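Side-chain contacts in MNMC2 (Aquifex aeolicus, PDB 3VYW), which transfers a methyl group from S-adenosylmethionine to a modified wobble uridine of tRNA, working without the oxidase domain to which such methyltransferases are usually fused: residues Arg32-Leu35 and Arg36-Asn40; Leu288-Pro292 and Leu293-Ile297. All coordinates share one frame; numbering follows the deposited sequence.

Interaction 1 closes the C-terminal end of helix 24-37, and interaction 2 opens the N-terminal end of helix 292-303, which packs against it. Both are partly buried, and they join through apolar packing, the Phe-34 ring of interaction 1 meeting Leu-293, Leu-296 and Ile-297 of interaction 2, with CE1 of Phe-34 3.6 Å from CG1 of Ile-297. Polar chemistry sits on other faces. Interaction 1 has a salt-bridge network joining buried Glu-33 to two exposed arginines; interaction 2 has acidic side chains and a weak capping bond at a helix start, closer to the S-adenosylmethionine pocket.

Interaction 1 of 2, residues Arg32-Leu35 and Arg36-Asn40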
ATOM      1  N   ARG A  32      -1.457   4.337  25.312  1.00 27.67           N
ATOM      2  CA  ARG A  32      -2.821   4.139  24.989  1.00 28.92           C
ATOM      3  C   ARG A  32      -3.064   4.099  23.503  1.00 30.84           C
ATOM      4  O   ARG A  32      -3.730   3.231  23.032  1.00 33.36           O
ATOM      5  CB  ARG A  32      -3.598   5.265  25.591  1.00 32.92           C
ATOM      6  CG  ARG A  32      -5.071   5.141  25.416  1.00 43.82           C
ATOM      7  CD  ARG A  32      -5.761   6.307  26.044  1.00 50.39           C
ATOM      8  NE  ARG A  32      -5.657   7.486  25.216  1.00 55.67           N
ATOM      9  CZ  ARG A  32      -5.445   8.699  25.678  1.00 55.35           C
ATOM     10  NH1 ARG A  32      -5.298   8.896  26.964  1.00 57.51           N
ATOM     11  NH2 ARG A  32      -5.377   9.702  24.850  1.00 51.14           N
ATOM     12  N   GLU A  33      -2.521   5.039  22.766  1.00 26.69           N
ATOM     13  CA  GLU A  33      -2.576   4.998  21.330  1.00 30.38           C
ATOM     14  C   GLU A  33      -1.818   3.837  20.694  1.00 34.49           C
ATOM     15  O   GLU A  33      -2.254   3.277  19.743  1.00 34.95           O
ATOM     16  CB  GLU A  33      -2.187   6.335  20.725  1.00 30.53           C
ATOM     17  CG  GLU A  33      -2.985   7.494  21.240  1.00 29.24           C
ATOM     18  CD  GLU A  33      -4.477   7.276  21.215  1.00 38.50           C
ATOM     19  OE1 GLU A  33      -4.999   6.716  20.266  1.00 40.36           O
ATOM     20  OE2 GLU A  33      -5.142   7.677  22.154  1.00 35.39           O
ATOM     21  N   PHE A  34      -0.675   3.477  21.227  1.00 31.43           N
ATOM     22  CA  PHE A  34       0.079   2.385  20.683  1.00 31.47           C
ATOM     23  C   PHE A  34      -0.721   1.119  20.798  1.00 31.83           C
ATOM     24  O   PHE A  34      -0.766   0.345  19.908  1.00 34.50           O
ATOM     25  CB  PHE A  34       1.404   2.266  21.423  1.00 30.95           C
ATOM     26  CG  PHE A  34       2.349   1.272  20.857  1.00 32.28           C
ATOM     27  CD1 PHE A  34       2.628   1.246  19.527  1.00 28.38           C
ATOM     28  CD2 PHE A  34       2.995   0.384  21.679  1.00 30.13           C
ATOM     29  CE1 PHE A  34       3.521   0.350  19.013  1.00 29.50           C
ATOM     30  CE2 PHE A  34       3.890  -0.505  21.174  1.00 28.42           C
ATOM     31  CZ  PHE A  34       4.153  -0.534  19.837  1.00 30.06           C
ATOM     32  N   LEU A  35      -1.361   0.922  21.919  1.00 31.59           N
ATOM     33  CA  LEU A  35      -2.191  -0.229  22.101  1.00 34.55           C
ATOM     34  C   LEU A  35      -3.359  -0.253  21.161  1.00 35.21           C
ATOM     35  O   LEU A  35      -3.701  -1.256  20.625  1.00 37.30           O
ATOM     36  CB  LEU A  35      -2.706  -0.245  23.511  1.00 30.53           C
ATOM     37  CG  LEU A  35      -1.687  -0.516  24.574  1.00 36.00           C
ATOM     38  CD1 LEU A  35      -2.342  -0.632  25.910  1.00 29.09           C
ATOM     39  CD2 LEU A  35      -0.916  -1.761  24.255  1.00 30.02           C
ATOM     40  N   ARG A  36      -4.003   0.869  20.990  1.00 35.38           N
ATOM     41  CA  ARG A  36      -5.054   0.971  20.016  1.00 33.77           C
ATOM     42  C   ARG A  36      -4.694   0.853  18.523  1.00 30.21           C
ATOM     43  O   ARG A  36      -5.422   0.279  17.788  1.00 30.57           O
ATOM     44  CB  ARG A  36      -5.973   2.137  20.344  1.00 33.48           C
ATOM     45  CG  ARG A  36      -6.110   3.158  19.279  1.00 35.33           C
ATOM     46  CD  ARG A  36      -7.353   3.953  19.425  1.00 34.68           C
ATOM     47  NE  ARG A  36      -7.255   4.891  20.500  1.00 34.73           N
ATOM     48  CZ  ARG A  36      -8.266   5.217  21.257  1.00 35.69           C
ATOM     49  NH1 ARG A  36      -9.439   4.689  21.058  1.00 30.81           N
ATOM     50  NH2 ARG A  36      -8.091   6.056  22.217  1.00 38.80           N
ATOM     51  N   PHE A  37      -3.580   1.407  18.089  1.00 30.06           N
ATOM     52  CA  PHE A  37      -3.231   1.400  16.680  1.00 28.17           C
ATOM     53  C   PHE A  37      -2.369   0.288  16.158  1.00 28.33           C
ATOM     54  O   PHE A  37      -2.304   0.101  15.004  1.00 27.20           O
ATOM     55  CB  PHE A  37      -2.559   2.695  16.298  1.00 29.67           C
ATOM     56  CG  PHE A  37      -3.435   3.868  16.393  1.00 32.79           C
ATOM     57  CD1 PHE A  37      -2.954   5.046  16.822  1.00 32.96           C
ATOM     58  CD2 PHE A  37      -4.733   3.776  16.074  1.00 34.73           C
ATOM     59  CE1 PHE A  37      -3.765   6.125  16.934  1.00 39.15           C
ATOM     60  CE2 PHE A  37      -5.556   4.854  16.172  1.00 37.91           C
ATOM     61  CZ  PHE A  37      -5.070   6.030  16.601  1.00 35.99           C
ATOM     62  N   ALA A  38      -1.670  -0.412  17.017  1.00 32.66           N
ATOM     63  CA  ALA A  38      -0.756  -1.444  16.589  1.00 30.96           C
ATOM     64  C   ALA A  38      -1.431  -2.696  16.147  1.00 29.71           C
ATOM     65  O   ALA A  38      -2.552  -2.920  16.436  1.00 34.02           O
ATOM     66  CB  ALA A  38       0.263  -1.743  17.659  1.00 29.09           C
ATOM     67  N   TYR A  39      -0.714  -3.505  15.422  1.00 29.16           N
ATOM     68  CA  TYR A  39      -1.208  -4.786  14.992  1.00 31.83           C
ATOM     69  C   TYR A  39      -1.020  -5.903  16.004  1.00 35.63           C
ATOM     70  O   TYR A  39      -0.735  -5.658  17.149  1.00 34.28           O
ATOM     71  CB  TYR A  39      -0.654  -5.153  13.629  1.00 34.52           C
ATOM     72  CG  TYR A  39       0.765  -5.568  13.608  1.00 33.35           C
ATOM     73  CD1 TYR A  39       1.323  -6.037  12.475  1.00 36.84           C
ATOM     74  CD2 TYR A  39       1.533  -5.479  14.711  1.00 33.94           C
ATOM     75  CE1 TYR A  39       2.627  -6.413  12.437  1.00 37.91           C
ATOM     76  CE2 TYR A  39       2.826  -5.861  14.692  1.00 37.50           C
ATOM     77  CZ  TYR A  39       3.365  -6.323  13.543  1.00 41.31           C
ATOM     78  OH  TYR A  39       4.651  -6.713  13.503  1.00 45.60           O
ATOM     79  N   ASN A  40      -1.255  -7.127  15.595  1.00 29.52           N
ATOM     80  CA  ASN A  40      -1.113  -8.225  16.489  1.00 30.11           C
ATOM     81  C   ASN A  40       0.096  -9.095  16.208  1.00 34.95           C
ATOM     82  O   ASN A  40      -0.014 -10.093  15.571  1.00 33.28           O
ATOM     83  CB  ASN A  40      -2.362  -9.079  16.424  1.00 28.81           C
ATOM     84  CG  ASN A  40      -3.580  -8.314  16.017  1.00 30.96           C
ATOM     85  OD1 ASN A  40      -4.024  -7.456  16.707  1.00 38.44           O
ATOM     86  ND2 ASN A  40      -4.146  -8.678  14.927  1.00 29.61           N
TER
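The carboxylate of Glu-33 and the guanidinium of Arg-36 are nearly parallel, 14° apart, with the carboxylate at the guanidinium's edge rather than over its face. Arg-36 NE donates to the syn side of Glu-33 OE1 at 2.9 Å, from somewhat out of the carboxylate plane, while Arg-36 NH2 reaches Glu-33 OE2 more weakly, at 3.4 Å. Glu-33 OE2 also takes NE of Arg-32 on its anti side, at 3.1 Å. The two guanidinium planes are steeply turned against each other, and NH2 of Arg-36 stays 4.1 Å from NE of Arg-32. One face of the Phe-37 ring carries CG of Arg-36 near its rim; CE1 of the same ring lies 3.6 Å from OE1 of Glu-33. A bend at chi2 (-50°) folds the Glu-33 chain so that its carboxylate meets both arginines. The same turn carries the closing backbone bonds of helix 24-37, the last from Ala-38 N to Phe-34 O at 3.1 Å, before Ala-38 leaves the helical conformation. Its CB touches CE1 of Phe-34. Outside the turn, Tyr-304 packs on Glu-33 and the ring of Tyr-198 meets Phe-37. An alanine in place of Glu-33 would probably leave both arginines without their shared countercharge and free their guanidinium groups to turn. With two positive groups gripping it, the buried carboxylate is likely to stay ionised, and its charge probably offsets that of the two arginines.

Interaction 2 of 2, residues Leu288-Pro292 and Leu293-Ile297; sequences LDKEP and LEILI
Glu-291 and Glu-294 meet through a weak polar contact at the start of helix 292-303. The backbone N of Glu-291 donates a weak bond to OE1 of Glu-294, 3.4 Å away, and the Glu-294 chain, extended beyond CG, lays its carboxylate against CB of Glu-291, with OE1 3.6 Å from that carbon. Backbone bonds close the first turn: Ile-295 N to Glu-291 O at 3.2 Å, running close to the line of the carbonyl bond, and Leu-296 N to Pro-292 O at 3.3 Å. Glu-291 is the N-cap, so the bond from its N to Glu-294 resembles one half of a capping box; Pro-292, in the first helical position, has no N-H to be satisfied. The residues flanking this turn, Lys-290 and Ile-295, occupy the positions that a hydrophobic staple would use, although here the first of them is a lysine that offers only its methylenes. CB and CD of Lys-290 both lie 3.9 Å from CG1 of Ile-295. With CG of Lys-290 swung away from its backbone N (chi1 -153°), the chain crosses Glu-294 at about a right angle, CG 3.4 Å from OE1 of Glu-294. Among the charges, the Glu-291 and Glu-294 carboxylates stand nearly perpendicular, 84° between planes, with their OE2 atoms 4.2 Å apart; the positive end of the helix dipole probably eases this proximity. A weak hydrogen bond from Glu-291 OE2 to Tyr-10 OH and a long, weak ion pair from Glu-294 OE2 to Lys-17 reach helix 3-18. Pro-292 packs on Glu-202, a residue that binds S-adenosylmethionine, and Ile-295 on neighbouring Pro-201.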
ATOM      1  N   LEU A 288      15.756   2.608   6.768  1.00 40.95           N
ATOM      2  CA  LEU A 288      14.980   1.617   6.093  1.00 37.42           C
ATOM      3  C   LEU A 288      15.181   0.255   6.709  1.00 41.82           C
ATOM      4  O   LEU A 288      14.880  -0.733   6.133  1.00 45.87           O
ATOM      5  CB  LEU A 288      15.310   1.612   4.611  1.00 36.37           C
ATOM      6  CG  LEU A 288      14.813   2.794   3.781  1.00 39.93           C
ATOM      7  CD1 LEU A 288      15.647   3.050   2.569  1.00 37.98           C
ATOM      8  CD2 LEU A 288      13.341   2.788   3.414  1.00 33.25           C
ATOM      9  N   ASP A 289      15.715   0.215   7.900  1.00 38.93           N
ATOM     10  CA  ASP A 289      15.950  -1.025   8.555  1.00 44.57           C
ATOM     11  C   ASP A 289      15.169  -1.166   9.833  1.00 44.45           C
ATOM     12  O   ASP A 289      15.287  -2.137  10.538  1.00 44.62           O
ATOM     13  CB  ASP A 289      17.423  -1.133   8.857  1.00 52.73           C
ATOM     14  CG  ASP A 289      17.880  -0.096   9.809  1.00 58.54           C
ATOM     15  OD1 ASP A 289      17.282   0.964   9.850  1.00 64.42           O
ATOM     16  OD2 ASP A 289      18.837  -0.333  10.534  1.00 72.18           O
ATOM     17  N   LYS A 290      14.388  -0.162  10.133  1.00 39.63           N
ATOM     18  CA  LYS A 290      13.644  -0.103  11.356  1.00 38.92           C
ATOM     19  C   LYS A 290      12.516  -1.112  11.488  1.00 37.62           C
ATOM     20  O   LYS A 290      11.876  -1.458  10.545  1.00 36.79           O
ATOM     21  CB  LYS A 290      13.094   1.280  11.480  1.00 40.47           C
ATOM     22  CG  LYS A 290      12.864   1.718  12.887  1.00 46.72           C
ATOM     23  CD  LYS A 290      12.777   3.215  12.934  1.00 52.47           C
ATOM     24  CE  LYS A 290      13.083   3.734  14.313  1.00 55.13           C
ATOM     25  NZ  LYS A 290      14.365   4.465  14.338  1.00 60.11           N
ATOM     26  N   GLU A 291      12.283  -1.563  12.696  1.00 39.30           N
ATOM     27  CA  GLU A 291      11.152  -2.387  13.005  1.00 43.20           C
ATOM     28  C   GLU A 291       9.890  -1.619  12.850  1.00 40.44           C
ATOM     29  O   GLU A 291       9.819  -0.482  13.170  1.00 43.87           O
ATOM     30  CB  GLU A 291      11.231  -2.881  14.428  1.00 50.43           C
ATOM     31  CG  GLU A 291      12.339  -3.847  14.706  1.00 58.28           C
ATOM     32  CD  GLU A 291      11.882  -4.958  15.596  1.00 71.19           C
ATOM     33  OE1 GLU A 291      11.148  -5.814  15.112  1.00 83.68           O
ATOM     34  OE2 GLU A 291      12.222  -4.976  16.781  1.00 72.82           O
ATOM     35  N   PRO A 292       8.878  -2.287  12.381  1.00 39.46           N
ATOM     36  CA  PRO A 292       7.618  -1.653  12.087  1.00 37.89           C
ATOM     37  C   PRO A 292       6.999  -1.076  13.314  1.00 36.47           C
ATOM     38  O   PRO A 292       6.459  -0.038  13.234  1.00 39.50           O
ATOM     39  CB  PRO A 292       6.795  -2.801  11.581  1.00 35.93           C
ATOM     40  CG  PRO A 292       7.787  -3.629  10.881  1.00 43.47           C
ATOM     41  CD  PRO A 292       9.097  -3.463  11.552  1.00 39.29           C
ATOM     42  N   LEU A 293       7.088  -1.738  14.434  1.00 34.89           N
ATOM     43  CA  LEU A 293       6.473  -1.219  15.618  1.00 34.86           C
ATOM     44  C   LEU A 293       7.093   0.063  16.011  1.00 36.42           C
ATOM     45  O   LEU A 293       6.450   0.917  16.529  1.00 37.58           O
ATOM     46  CB  LEU A 293       6.525  -2.202  16.743  1.00 32.09           C
ATOM     47  CG  LEU A 293       5.465  -3.255  16.552  1.00 34.86           C
ATOM     48  CD1 LEU A 293       5.668  -4.331  17.565  1.00 35.59           C
ATOM     49  CD2 LEU A 293       4.097  -2.648  16.654  1.00 29.13           C
ATOM     50  N   GLU A 294       8.380   0.139  15.780  1.00 35.25           N
ATOM     51  CA  GLU A 294       9.212   1.267  16.088  1.00 36.23           C
ATOM     52  C   GLU A 294       8.875   2.493  15.299  1.00 33.81           C
ATOM     53  O   GLU A 294       8.943   3.566  15.778  1.00 29.49           O
ATOM     54  CB  GLU A 294      10.661   0.884  15.841  1.00 40.67           C
ATOM     55  CG  GLU A 294      11.382   0.394  17.071  1.00 52.36           C
ATOM     56  CD  GLU A 294      12.675  -0.299  16.762  1.00 56.43           C
ATOM     57  OE1 GLU A 294      13.185  -0.131  15.672  1.00 59.84           O
ATOM     58  OE2 GLU A 294      13.180  -1.010  17.608  1.00 61.31           O
ATOM     59  N   ILE A 295       8.569   2.289  14.040  1.00 30.02           N
ATOM     60  CA  ILE A 295       8.223   3.339  13.138  1.00 31.80           C
ATOM     61  C   ILE A 295       6.954   3.952  13.594  1.00 31.56           C
ATOM     62  O   ILE A 295       6.784   5.121  13.546  1.00 38.65           O
ATOM     63  CB  ILE A 295       8.054   2.794  11.730  1.00 35.54           C
ATOM     64  CG1 ILE A 295       9.413   2.455  11.159  1.00 37.61           C
ATOM     65  CG2 ILE A 295       7.365   3.801  10.858  1.00 35.01           C
ATOM     66  CD1 ILE A 295       9.407   1.609   9.937  1.00 33.13           C
ATOM     67  N   LEU A 296       6.048   3.126  14.041  1.00 26.82           N
ATOM     68  CA  LEU A 296       4.841   3.579  14.640  1.00 26.93           C
ATOM     69  C   LEU A 296       5.068   4.343  15.915  1.00 30.40           C
ATOM     70  O   LEU A 296       4.458   5.340  16.121  1.00 40.27           O
ATOM     71  CB  LEU A 296       3.902   2.399  14.879  1.00 25.44           C
ATOM     72  CG  LEU A 296       2.560   2.640  15.569  1.00 24.74           C
ATOM     73  CD1 LEU A 296       1.703   3.613  14.816  1.00 26.32           C
ATOM     74  CD2 LEU A 296       1.789   1.379  15.749  1.00 18.89           C
ATOM     75  N   ILE A 297       5.932   3.869  16.780  1.00 27.70           N
ATOM     76  CA  ILE A 297       6.185   4.545  18.015  1.00 26.09           C
ATOM     77  C   ILE A 297       6.774   5.916  17.787  1.00 26.28           C
ATOM     78  O   ILE A 297       6.378   6.861  18.378  1.00 25.02           O
ATOM     79  CB  ILE A 297       7.108   3.731  18.922  1.00 28.42           C
ATOM     80  CG1 ILE A 297       6.405   2.498  19.445  1.00 28.75           C
ATOM     81  CG2 ILE A 297       7.561   4.559  20.090  1.00 23.46           C
ATOM     82  CD1 ILE A 297       7.319   1.448  20.012  1.00 24.19           C
TER